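Local coordinates for protein NADPH Quinone Oxidoreductase (Streptococcus mutans, PDB 4F8Y) that probably catalyses the reduction of quinones by NADPH through a bound FAD, and binds menadione beside the flavin, as a dimer with a flavodoxin-like fold, at residues M1-V6 with W73-F79; T35-Y39 with I91-F95; I83-G87 with Q139-K143; A122-T126 with V181-T185. One frame throughout, in Å; residues are numbered along the deposited sequence.

Interaction 1 (M1-V6 with W73-F79); sequences MKILIV and WADHLIF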
# COMPACT_ATOMS: atom_id res chain seq x y z
N MET A 1 -25.77 1.35 15.51
CA MET A 1 -24.41 1.87 15.48
C MET A 1 -24.07 2.44 14.11
O MET A 1 -24.77 2.18 13.13
CB MET A 1 -23.39 0.79 15.90
CG MET A 1 -23.08 -0.23 14.82
SD MET A 1 -22.20 -1.69 15.42
CE MET A 1 -23.45 -2.42 16.48
N LYS A 2 -22.98 3.21 14.04
CA LYS A 2 -22.58 3.90 12.83
C LYS A 2 -21.51 3.10 12.07
O LYS A 2 -20.45 2.80 12.61
CB LYS A 2 -22.08 5.31 13.17
CG LYS A 2 -23.18 6.20 13.78
CD LYS A 2 -22.63 7.51 14.32
CE LYS A 2 -22.00 7.34 15.72
NZ LYS A 2 -21.10 8.49 16.09
N ILE A 3 -21.81 2.74 10.82
CA ILE A 3 -20.93 1.88 10.04
C ILE A 3 -20.40 2.61 8.81
O ILE A 3 -21.18 3.06 7.97
CB ILE A 3 -21.63 0.57 9.59
CG1 ILE A 3 -22.17 -0.19 10.81
CG2 ILE A 3 -20.69 -0.29 8.77
CD1 ILE A 3 -22.49 -1.64 10.55
N LEU A 4 -19.09 2.73 8.71
CA LEU A 4 -18.49 3.29 7.51
C LEU A 4 -17.86 2.17 6.68
O LEU A 4 -16.93 1.50 7.13
CB LEU A 4 -17.44 4.36 7.87
CG LEU A 4 -16.67 5.00 6.71
CD1 LEU A 4 -17.49 6.06 5.99
CD2 LEU A 4 -15.35 5.58 7.20
N ILE A 5 -18.39 1.96 5.48
CA ILE A 5 -17.79 1.03 4.53
C ILE A 5 -16.84 1.83 3.66
O ILE A 5 -17.27 2.74 2.95
CB ILE A 5 -18.85 0.36 3.60
CG1 ILE A 5 -19.94 -0.36 4.39
CG2 ILE A 5 -18.17 -0.61 2.62
CD1 ILE A 5 -21.27 -0.47 3.65
N VAL A 6 -15.55 1.51 3.71
CA VAL A 6 -14.59 2.09 2.77
C VAL A 6 -14.36 1.09 1.63
O VAL A 6 -13.82 0.01 1.85
CB VAL A 6 -13.26 2.47 3.45
CG1 VAL A 6 -12.36 3.21 2.47
CG2 VAL A 6 -13.52 3.34 4.67
N TRP A 73 -16.80 9.61 13.22
CA TRP A 73 -18.23 9.31 13.32
C TRP A 73 -18.48 7.79 13.48
O TRP A 73 -19.28 7.37 14.31
CB TRP A 73 -18.92 9.90 12.08
CG TRP A 73 -20.32 9.42 11.77
CD1 TRP A 73 -21.49 9.99 12.16
CD2 TRP A 73 -20.67 8.30 10.94
NE1 TRP A 73 -22.56 9.29 11.66
CE2 TRP A 73 -22.08 8.24 10.90
CE3 TRP A 73 -19.94 7.33 10.25
CZ2 TRP A 73 -22.77 7.26 10.19
CZ3 TRP A 73 -20.63 6.36 9.54
CH2 TRP A 73 -22.03 6.33 9.51
N ALA A 74 -17.75 6.99 12.71
CA ALA A 74 -17.95 5.54 12.68
C ALA A 74 -17.71 4.83 14.02
O ALA A 74 -16.81 5.19 14.78
CB ALA A 74 -17.08 4.92 11.60
N ASP A 75 -18.53 3.83 14.30
CA ASP A 75 -18.27 2.87 15.38
C ASP A 75 -17.62 1.64 14.77
O ASP A 75 -16.82 0.96 15.42
CB ASP A 75 -19.57 2.45 16.08
CG ASP A 75 -20.30 3.62 16.72
OD1 ASP A 75 -19.64 4.41 17.42
OD2 ASP A 75 -21.53 3.73 16.53
N HIS A 76 -17.96 1.35 13.51
CA HIS A 76 -17.49 0.15 12.82
C HIS A 76 -17.14 0.45 11.36
O HIS A 76 -17.94 1.03 10.62
CB HIS A 76 -18.56 -0.96 12.90
CG HIS A 76 -18.11 -2.29 12.36
ND1 HIS A 76 -17.38 -3.18 13.11
CD2 HIS A 76 -18.32 -2.88 11.16
CE1 HIS A 76 -17.14 -4.27 12.38
NE2 HIS A 76 -17.71 -4.10 11.20
N LEU A 77 -15.94 0.05 10.94
CA LEU A 77 -15.48 0.27 9.57
C LEU A 77 -15.35 -1.05 8.82
O LEU A 77 -14.71 -1.98 9.30
CB LEU A 77 -14.14 1.00 9.54
CG LEU A 77 -14.09 2.40 10.16
CD1 LEU A 77 -13.72 2.34 11.64
CD2 LEU A 77 -13.09 3.25 9.41
N ILE A 78 -15.97 -1.13 7.65
CA ILE A 78 -15.81 -2.30 6.81
C ILE A 78 -14.92 -1.91 5.63
O ILE A 78 -15.26 -0.99 4.89
CB ILE A 78 -17.17 -2.84 6.31
CG1 ILE A 78 -18.11 -3.10 7.49
CG2 ILE A 78 -16.95 -4.09 5.47
CD1 ILE A 78 -19.56 -3.40 7.10
N PHE A 79 -13.78 -2.57 5.48
CA PHE A 79 -12.90 -2.33 4.34
C PHE A 79 -13.08 -3.40 3.26
O PHE A 79 -12.91 -4.59 3.53
CB PHE A 79 -11.43 -2.27 4.77
CG PHE A 79 -11.10 -1.09 5.66
CD1 PHE A 79 -10.68 0.12 5.11
CD2 PHE A 79 -11.20 -1.19 7.03
CE1 PHE A 79 -10.37 1.20 5.93
CE2 PHE A 79 -10.89 -0.11 7.86
CZ PHE A 79 -10.48 1.08 7.30
O HOH W 1 -19.34 6.94 17.72
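Strands 2-6 and 76-79 run parallel, their axes 4.6 Å apart and 20° from aligned, with Ile3 bridged to His76, Leu4 to Leu77, Ile5 to Ile78 and Val6 to Phe79. The ladder alternates: His76 N donates to Lys2 O, Leu4 N to His76 O, Ile78 N to Leu4 O and Val6 N to Ile78 O. Lys2 O also takes Asp75 N at 2.8 Å, so two donors grip it where the second strand starts. The carboxylate of Asp75 turns back to the first strand and receives Lys2 N on OD2 at 2.9 Å, almost straight. With CG beside the backbone N (chi1 -64°) and a bend at chi3, the Lys2 chain passes over one face of the Trp73 indole; its CD lies 3.5 Å from the centroid of the five-membered ring. The ammonium NZ reaches Trp73 O at 2.8 Å, on a lone pair in the carbonyl plane, and a water links NZ to Asp75 OD1. Beyond this polar end most contacts are apolar, though His76 ND1 bonds to Ser121. Ile3 CG2 meets Ile78 CD1 at 3.7 Å on one face, while Leu4 CD2 touches Leu77 CD2 and Val6 CB packs on Phe79 CD1 on the other. The lysine charge is probably offset by the carbonyl, the water and the nearby Asp75 carboxylate, with a weaker, off-centre contribution from the indole.

Interaction 2 (T35-Y39 with I91-F95); sequences TLDLY and ILKGF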
# COMPACT_ATOMS: atom_id res chain seq x y z
N THR A 35 -21.25 4.86 2.95
CA THR A 35 -20.28 4.26 2.05
C THR A 35 -19.32 5.32 1.48
O THR A 35 -19.75 6.37 0.99
CB THR A 35 -20.97 3.48 0.90
OG1 THR A 35 -21.76 2.40 1.43
CG2 THR A 35 -19.93 2.92 -0.07
N LEU A 36 -18.03 5.03 1.57
CA LEU A 36 -17.02 5.89 0.98
C LEU A 36 -16.38 5.15 -0.21
O LEU A 36 -15.52 4.28 -0.05
CB LEU A 36 -15.98 6.27 2.04
CG LEU A 36 -14.78 7.05 1.54
CD1 LEU A 36 -15.23 8.31 0.83
CD2 LEU A 36 -13.85 7.36 2.72
N ASP A 37 -16.84 5.49 -1.40
CA ASP A 37 -16.28 4.95 -2.62
C ASP A 37 -15.08 5.83 -3.00
O ASP A 37 -15.24 6.92 -3.58
CB ASP A 37 -17.35 4.95 -3.72
CG ASP A 37 -16.94 4.18 -4.96
OD1 ASP A 37 -15.74 4.12 -5.28
OD2 ASP A 37 -17.83 3.66 -5.65
N LEU A 38 -13.88 5.39 -2.63
CA LEU A 38 -12.68 6.20 -2.86
C LEU A 38 -12.51 6.55 -4.35
O LEU A 38 -12.10 7.66 -4.69
CB LEU A 38 -11.44 5.49 -2.31
CG LEU A 38 -11.41 5.22 -0.81
CD1 LEU A 38 -10.16 4.44 -0.43
CD2 LEU A 38 -11.51 6.51 -0.03
N TYR A 39 -12.83 5.60 -5.23
CA TYR A 39 -12.70 5.82 -6.67
C TYR A 39 -13.74 6.80 -7.21
O TYR A 39 -13.44 7.65 -8.04
CB TYR A 39 -12.76 4.48 -7.43
CG TYR A 39 -11.40 3.85 -7.63
CD1 TYR A 39 -10.63 4.16 -8.74
CD2 TYR A 39 -10.88 2.94 -6.71
CE1 TYR A 39 -9.38 3.59 -8.93
CE2 TYR A 39 -9.64 2.36 -6.89
CZ TYR A 39 -8.89 2.70 -8.01
OH TYR A 39 -7.65 2.14 -8.21
N ILE A 91 -4.72 3.72 -3.97
CA ILE A 91 -5.67 4.76 -3.54
C ILE A 91 -6.15 4.55 -2.10
O ILE A 91 -6.40 5.52 -1.38
CB ILE A 91 -6.89 4.87 -4.49
CG1 ILE A 91 -7.62 6.21 -4.29
CG2 ILE A 91 -7.84 3.70 -4.28
CD1 ILE A 91 -8.68 6.51 -5.34
N LEU A 92 -6.28 3.30 -1.68
CA LEU A 92 -6.64 2.99 -0.30
C LEU A 92 -5.44 3.14 0.63
O LEU A 92 -5.59 3.60 1.77
CB LEU A 92 -7.24 1.58 -0.16
CG LEU A 92 -7.50 1.15 1.29
CD1 LEU A 92 -8.66 1.93 1.90
CD2 LEU A 92 -7.74 -0.35 1.41
N LYS A 93 -4.25 2.75 0.16
CA LYS A 93 -3.02 2.96 0.93
C LYS A 93 -2.82 4.45 1.23
O LYS A 93 -2.41 4.82 2.33
CB LYS A 93 -1.81 2.38 0.19
CG LYS A 93 -0.46 2.64 0.85
CD LYS A 93 -0.48 2.33 2.34
CE LYS A 93 0.92 2.23 2.91
NZ LYS A 93 1.67 3.52 2.82
N GLY A 94 -3.13 5.31 0.27
CA GLY A 94 -3.08 6.74 0.46
C GLY A 94 -4.19 7.25 1.37
O GLY A 94 -4.03 8.28 2.02
N PHE A 95 -5.32 6.54 1.40
CA PHE A 95 -6.39 6.86 2.35
C PHE A 95 -5.87 6.79 3.80
O PHE A 95 -6.11 7.69 4.61
CB PHE A 95 -7.60 5.93 2.14
CG PHE A 95 -8.69 6.10 3.19
CD1 PHE A 95 -9.53 7.20 3.17
CD2 PHE A 95 -8.85 5.15 4.19
CE1 PHE A 95 -10.52 7.36 4.12
CE2 PHE A 95 -9.84 5.30 5.16
CZ PHE A 95 -10.67 6.41 5.13
O HOH W 2 -5.50 2.65 -6.58
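At the C-terminal end of strand 32-37 in the flavodoxin-like sheet, the chain turns over helix 90-99, and Leu36, Leu38 and Tyr39 pack on Ile91, Leu92 and Phe95. Leu38 sits in the middle. Its CD1 meets Leu92 CD1 at 3.7 Å, and its CD2 lies 3.8 Å from Phe95 CD1, the two side chains crossing at about a right angle. Leu36 and Phe95 approach from opposite directions, bringing Leu36 CD2 to 3.6 Å from Phe95 CE1. The two branches of Ile91 divide the remaining work: CG2, wedged between the backbone N and the carbonyl carbon, presses against Tyr39 CE2 at 3.4 Å, whereas CG1, trans to that N (chi1 -162°), sends CD1 over one face of the Tyr39 ring and to Leu38 O at 3.7 Å. A water joins the two segments, giving a hydrogen bond to Tyr39 OH at 2.7 Å and accepting one from Ile91 N at 2.9 Å. Tyr39 OH also bonds to Leu47 O of the second subunit, whose Val46 packs on Tyr39 and Ile91. Apolar side chains filling the layer between a parallel sheet and its covering helix are typical of the alpha/beta sandwich of flavodoxin-like proteins, here continued into the dimer interface.

Interaction 3 (I83-G87 with Q139-K143); sequences IWWSG and QDYGK. With FAD (flavin-adenine dinucleotide), chain E; VK3 (menadione), chain H.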
# COMPACT_ATOMS: atom_id res chain seq x y z
N ILE A 83 -6.73 -7.52 -3.40
CA ILE A 83 -5.30 -7.52 -3.14
C ILE A 83 -4.57 -7.13 -4.42
O ILE A 83 -4.70 -7.81 -5.44
CB ILE A 83 -4.82 -8.90 -2.66
CG1 ILE A 83 -5.35 -9.19 -1.26
CG2 ILE A 83 -3.30 -8.97 -2.66
CD1 ILE A 83 -5.05 -8.09 -0.26
N TRP A 84 -3.82 -6.03 -4.39
CA TRP A 84 -2.91 -5.68 -5.48
C TRP A 84 -1.47 -5.68 -4.96
O TRP A 84 -1.12 -4.94 -4.03
CB TRP A 84 -3.23 -4.31 -6.10
CG TRP A 84 -4.54 -4.22 -6.85
CD1 TRP A 84 -5.36 -5.25 -7.21
CD2 TRP A 84 -5.15 -3.02 -7.34
NE1 TRP A 84 -6.46 -4.76 -7.89
CE2 TRP A 84 -6.35 -3.40 -7.99
CE3 TRP A 84 -4.81 -1.67 -7.30
CZ2 TRP A 84 -7.21 -2.47 -8.58
CZ3 TRP A 84 -5.65 -0.75 -7.89
CH2 TRP A 84 -6.84 -1.15 -8.52
N TRP A 85 -0.63 -6.52 -5.56
CA TRP A 85 0.75 -6.69 -5.09
C TRP A 85 0.86 -6.86 -3.57
O TRP A 85 1.58 -6.12 -2.90
CB TRP A 85 1.63 -5.56 -5.63
CG TRP A 85 1.73 -5.62 -7.13
CD1 TRP A 85 1.13 -4.78 -8.02
CD2 TRP A 85 2.45 -6.59 -7.90
NE1 TRP A 85 1.45 -5.16 -9.31
CE2 TRP A 85 2.26 -6.26 -9.26
CE3 TRP A 85 3.24 -7.70 -7.57
CZ2 TRP A 85 2.83 -7.01 -10.29
CZ3 TRP A 85 3.81 -8.43 -8.60
CH2 TRP A 85 3.60 -8.08 -9.94
N SER A 86 0.13 -7.85 -3.05
CA SER A 86 0.19 -8.29 -1.65
C SER A 86 -0.45 -7.34 -0.65
O SER A 86 -0.43 -7.60 0.55
CB SER A 86 1.64 -8.57 -1.26
OG SER A 86 2.27 -9.39 -2.22
N GLY A 87 -1.03 -6.24 -1.12
CA GLY A 87 -1.63 -5.27 -0.22
C GLY A 87 -2.70 -4.36 -0.80
O GLY A 87 -3.30 -4.64 -1.83
N GLN A 139 3.69 -12.32 3.21
CA GLN A 139 3.67 -10.99 3.82
C GLN A 139 2.38 -10.26 3.45
O GLN A 139 1.91 -10.33 2.30
CB GLN A 139 4.89 -10.19 3.35
CG GLN A 139 6.20 -10.81 3.75
CD GLN A 139 6.46 -10.67 5.22
OE1 GLN A 139 6.47 -9.57 5.74
NE2 GLN A 139 6.66 -11.79 5.91
N ASP A 140 1.81 -9.57 4.44
CA ASP A 140 0.63 -8.72 4.25
C ASP A 140 -0.61 -9.52 3.83
O ASP A 140 -1.14 -10.32 4.61
CB ASP A 140 0.93 -7.58 3.28
CG ASP A 140 -0.06 -6.44 3.38
OD1 ASP A 140 -1.05 -6.59 4.12
OD2 ASP A 140 0.15 -5.41 2.72
N TYR A 141 -1.09 -9.31 2.60
CA TYR A 141 -2.40 -9.85 2.19
C TYR A 141 -3.51 -9.50 3.19
O TYR A 141 -4.30 -10.37 3.60
CB TYR A 141 -2.33 -11.36 1.97
CG TYR A 141 -1.81 -11.75 0.61
CD1 TYR A 141 -2.67 -12.22 -0.38
CD2 TYR A 141 -0.46 -11.66 0.30
CE1 TYR A 141 -2.20 -12.58 -1.63
CE2 TYR A 141 0.02 -12.01 -0.95
CZ TYR A 141 -0.86 -12.47 -1.91
OH TYR A 141 -0.38 -12.83 -3.14
N GLY A 142 -3.58 -8.23 3.58
CA GLY A 142 -4.58 -7.76 4.52
C GLY A 142 -4.11 -7.79 5.97
O GLY A 142 -4.72 -7.15 6.82
N LYS A 143 -3.04 -8.54 6.24
CA LYS A 143 -2.47 -8.64 7.58
C LYS A 143 -1.79 -7.35 8.07
O LYS A 143 -1.78 -7.09 9.27
CB LYS A 143 -1.51 -9.84 7.69
CG LYS A 143 -2.19 -11.19 7.60
CD LYS A 143 -1.20 -12.33 7.85
CE LYS A 143 -0.22 -12.48 6.69
NZ LYS A 143 0.69 -13.64 6.86
PA FAD E . -13.34 -9.14 -11.30
O1A FAD E . -12.22 -9.21 -12.51
O2A FAD E . -14.11 -7.91 -11.41
O5B FAD E . -14.33 -10.44 -11.39
C5B FAD E . -13.80 -11.70 -11.10
C4B FAD E . -14.74 -12.85 -11.45
O4B FAD E . -16.02 -12.87 -10.74
C3B FAD E . -15.20 -12.92 -12.96
O3B FAD E . -15.04 -14.12 -13.67
C2B FAD E . -16.57 -12.26 -12.93
O2B FAD E . -17.36 -12.33 -14.08
C1B FAD E . -17.07 -12.84 -11.66
N9A FAD E . -18.26 -12.20 -11.10
C8A FAD E . -18.60 -10.91 -11.15
N7A FAD E . -19.79 -10.76 -10.46
C5A FAD E . -20.17 -11.99 -9.99
C6A FAD E . -21.26 -12.41 -9.26
N6A FAD E . -22.27 -11.45 -8.85
N1A FAD E . -21.39 -13.70 -8.94
C2A FAD E . -20.45 -14.61 -9.32
N3A FAD E . -19.38 -14.19 -10.05
C4A FAD E . -19.25 -12.89 -10.38
N1 FAD E . -3.99 -11.55 -6.52
C2 FAD E . -2.97 -12.52 -5.90
O2 FAD E . -3.51 -13.54 -5.12
N3 FAD E . -1.81 -11.75 -5.22
C4 FAD E . -1.18 -10.45 -5.88
O4 FAD E . -0.48 -9.65 -4.98
C4X FAD E . -2.18 -9.64 -6.73
N5 FAD E . -1.80 -8.39 -7.38
C5X FAD E . -2.66 -7.75 -8.36
C6 FAD E . -2.24 -6.49 -8.86
C7 FAD E . -3.02 -5.85 -9.78
C7M FAD E . -2.59 -4.49 -10.32
C8 FAD E . -4.17 -6.41 -10.21
C8M FAD E . -5.05 -5.70 -11.23
C9 FAD E . -4.57 -7.63 -9.72
C9A FAD E . -3.77 -8.30 -8.77
N10 FAD E . -4.22 -9.58 -8.26
C10 FAD E . -3.46 -10.33 -7.25
C1' FAD E . -5.54 -10.07 -8.61
C2' FAD E . -6.71 -9.52 -7.80
O2' FAD E . -6.62 -9.66 -6.40
C3' FAD E . -8.04 -9.96 -8.38
O3' FAD E . -8.20 -9.62 -9.72
C4' FAD E . -9.19 -9.45 -7.52
O4' FAD E . -9.00 -9.64 -6.15
C5' FAD E . -10.54 -9.95 -7.96
O5' FAD E . -11.57 -9.11 -7.55
P FAD E . -12.22 -8.18 -8.73
O1P FAD E . -13.51 -7.37 -8.11
O2P FAD E . -11.21 -7.27 -9.26
O3P FAD E . -12.58 -9.33 -9.86
C1K VK3 H . -0.04 -10.38 -9.58
O1K VK3 H . 0.01 -9.19 -10.32
C2K VK3 H . 1.06 -10.71 -8.63
C3K VK3 H . 1.02 -11.89 -7.91
C4K VK3 H . -0.07 -12.79 -8.08
O4K VK3 H . -0.09 -13.99 -7.35
C5K VK3 H . -1.14 -12.46 -9.00
C6K VK3 H . -2.24 -13.34 -9.19
C7K VK3 H . -3.24 -13.02 -10.06
C8K VK3 H . -3.19 -11.75 -10.84
C9K VK3 H . -2.13 -10.91 -10.66
C10 VK3 H . -1.09 -11.23 -9.75
C11 VK3 H . 2.15 -12.25 -6.94
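Tyr141 reaches from the 139-143 turn past Ile83 and Ser86 to the flavin. Its CG stands beside the backbone N (chi1 -83°), which swings the ring out from CB so that one face is turned to both Ile83 and Ser86. On that face Ile83 CG2 lies over the CD1-CE1 side, 4.2 Å from the centroid, and Ser86 CA over the CD2-CE2 side, with CE2 3.7 Å from Ser86 OG. Farther out, CZ nears FAD N3, and at the tip OH accepts the N3-H at 2.7 Å with an angle of 161°. The same hydroxyl bonds to Thr130, and His128 meets the ring edge-to-face. At the root of the side chain Tyr141 N donates to Ser86 O at 2.7 Å, fastening the two loops. Each contains a type I' turn, Trp84 to Gly87 and Asp140 to Lys143.

The turn at 84-87 presents successive amides to the flavin: Trp85 N donates to FAD N5 at 2.9 Å and Ser86 N to FAD O4 at 2.7 Å. The indole of Trp85 lies with one face against menadione, its CZ2 3.6 Å from VK3 O1K. Ser86 OG turns to Gln148 of the second subunit. Donors at N5 and O4 and an acceptor at N3 fix the isoalloxazine at its polar edge, and the two amide bonds would be expected to draw electron density toward N5 and O4, which may make N5 a better hydride acceptor.

Interaction 4 (A122-T126 with V181-T185); sequences AWIIT and VAQIT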
# COMPACT_ATOMS: atom_id res chain seq x y z
N ALA A 122 -13.63 -3.24 13.28
CA ALA A 122 -13.53 -3.26 11.83
C ALA A 122 -13.69 -4.64 11.22
O ALA A 122 -13.53 -5.66 11.89
CB ALA A 122 -12.20 -2.64 11.37
N TRP A 123 -14.00 -4.66 9.93
CA TRP A 123 -14.09 -5.88 9.16
C TRP A 123 -13.36 -5.58 7.87
O TRP A 123 -13.62 -4.56 7.23
CB TRP A 123 -15.56 -6.22 8.89
CG TRP A 123 -15.82 -7.51 8.18
CD1 TRP A 123 -14.99 -8.60 8.10
CD2 TRP A 123 -17.01 -7.87 7.48
NE1 TRP A 123 -15.59 -9.60 7.36
CE2 TRP A 123 -16.83 -9.18 6.98
CE3 TRP A 123 -18.22 -7.21 7.22
CZ2 TRP A 123 -17.82 -9.83 6.24
CZ3 TRP A 123 -19.19 -7.86 6.48
CH2 TRP A 123 -18.98 -9.16 6.00
N ILE A 124 -12.42 -6.44 7.51
CA ILE A 124 -11.70 -6.30 6.26
C ILE A 124 -12.12 -7.44 5.34
O ILE A 124 -12.01 -8.61 5.71
CB ILE A 124 -10.18 -6.33 6.47
CG1 ILE A 124 -9.73 -5.15 7.33
CG2 ILE A 124 -9.47 -6.34 5.13
CD1 ILE A 124 -8.38 -5.34 7.98
N ILE A 125 -12.64 -7.09 4.17
CA ILE A 125 -13.00 -8.09 3.17
C ILE A 125 -12.07 -8.01 1.96
O ILE A 125 -12.06 -7.01 1.23
CB ILE A 125 -14.48 -7.98 2.73
CG1 ILE A 125 -15.40 -7.90 3.94
CG2 ILE A 125 -14.86 -9.20 1.89
CD1 ILE A 125 -16.80 -7.43 3.61
N THR A 126 -11.29 -9.07 1.76
CA THR A 126 -10.30 -9.11 0.70
C THR A 126 -10.66 -10.14 -0.37
O THR A 126 -11.32 -11.15 -0.10
CB THR A 126 -8.88 -9.45 1.25
OG1 THR A 126 -9.00 -10.31 2.38
CG2 THR A 126 -8.14 -8.21 1.67
N VAL A 181 -20.47 -13.69 2.83
CA VAL A 181 -20.42 -12.26 3.13
C VAL A 181 -21.77 -11.75 3.67
O VAL A 181 -21.83 -11.08 4.70
CB VAL A 181 -20.01 -11.40 1.89
CG1 VAL A 181 -20.38 -9.94 2.10
CG2 VAL A 181 -18.53 -11.52 1.60
N ALA A 182 -22.84 -12.08 2.96
CA ALA A 182 -24.18 -11.67 3.37
C ALA A 182 -24.51 -12.15 4.79
O ALA A 182 -25.05 -11.39 5.61
CB ALA A 182 -25.22 -12.16 2.37
N GLN A 183 -24.19 -13.40 5.09
CA GLN A 183 -24.51 -13.94 6.40
C GLN A 183 -23.68 -13.33 7.54
O GLN A 183 -24.20 -13.09 8.63
CB GLN A 183 -24.42 -15.47 6.40
CG GLN A 183 -25.47 -16.11 5.52
CD GLN A 183 -25.66 -17.58 5.79
OE1 GLN A 183 -25.91 -17.99 6.94
NE2 GLN A 183 -25.56 -18.39 4.74
N ILE A 184 -22.40 -13.07 7.31
CA ILE A 184 -21.60 -12.39 8.32
C ILE A 184 -22.17 -10.99 8.57
O ILE A 184 -22.30 -10.56 9.71
CB ILE A 184 -20.11 -12.27 7.91
CG1 ILE A 184 -19.50 -13.67 7.80
CG2 ILE A 184 -19.35 -11.42 8.92
CD1 ILE A 184 -18.16 -13.67 7.13
N THR A 185 -22.52 -10.32 7.47
CA THR A 185 -23.06 -8.96 7.52
C THR A 185 -24.32 -8.88 8.38
O THR A 185 -24.48 -7.97 9.19
CB THR A 185 -23.39 -8.44 6.11
OG1 THR A 185 -22.21 -8.47 5.31
CG2 THR A 185 -23.94 -7.02 6.17
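The indole of Trp123 is held between Ile184 on one face and Ile125, two residues on along the strand, on the other. Ile184 CG2 sits 3.9 Å from the centroid of the six-membered ring, displaced toward the rim, and touches CZ2 at 3.5 Å. Ile125 CG1 lies 3.6 Å above the plane of the opposite face, over its centre. At the far edge of the ring Thr185 OG1 comes in plane, 3.3 Å from Trp123 CZ3, and Val181 O lies beside CH2 at 3.7 Å. Val181 also adds its methyls, CG1 to Trp123 CH2 and CG2 to Ile125 CG2, the latter pair 4.4 Å apart.

Trp123 reaches the helix because CG points trans to its own backbone N (chi1 -176°), extending the indole from the sheet. Strand 120-127 and helix 171-186 run antiparallel here, their segment axes 11.9 Å apart at 177°, as a parallel sheet and the helix that covers it do in the flavodoxin-like alpha/beta sandwich. The Trp123 indole spans this spacing.

The polar atoms at the ring edge are themselves held within the helix. Thr185 OG1 donates to Val181 O at 2.7 Å from above the carbonyl plane, and Thr185 N donates to the same oxygen, so two bonds grip Val181 O and keep the hydroxyl beside the indole. On the strand side Trp123 NE1 bonds to Thr161 OG1 of strand 155-163, which probably helps to fix the rotation of the ring. His76 and Ile78 of strand 76-82 also touch Trp123, and Val23 of helix 15-26 packs on both Ile125 and Val181.

Overall arrangement
Interactions 1, 2 and 4 all reach the five-stranded parallel sheet, whose order is 32-37, 2-7, 76-82, 120-127, 155-163. Interaction 1 pairs two of its three inner strands, 2-7 and 76-82. Interaction 2, about 14 Å from it centre to centre, joins the outer strand 32-37 to helix 90-99, and interaction 4, its centre about 12 Å from that of interaction 1, joins strand 120-127 to helix 171-186. Interaction 3 is centred about 22 Å from the centre of interaction 1; its first segment, 83-87, begins just beyond 73-79, after three intervening residues, and it crosses interactions 2 and 4 in sequence. Its loops leave the sheet to hold the flavin, and, like interaction 2, it touches the second subunit, tying the cofactor site to the dimer.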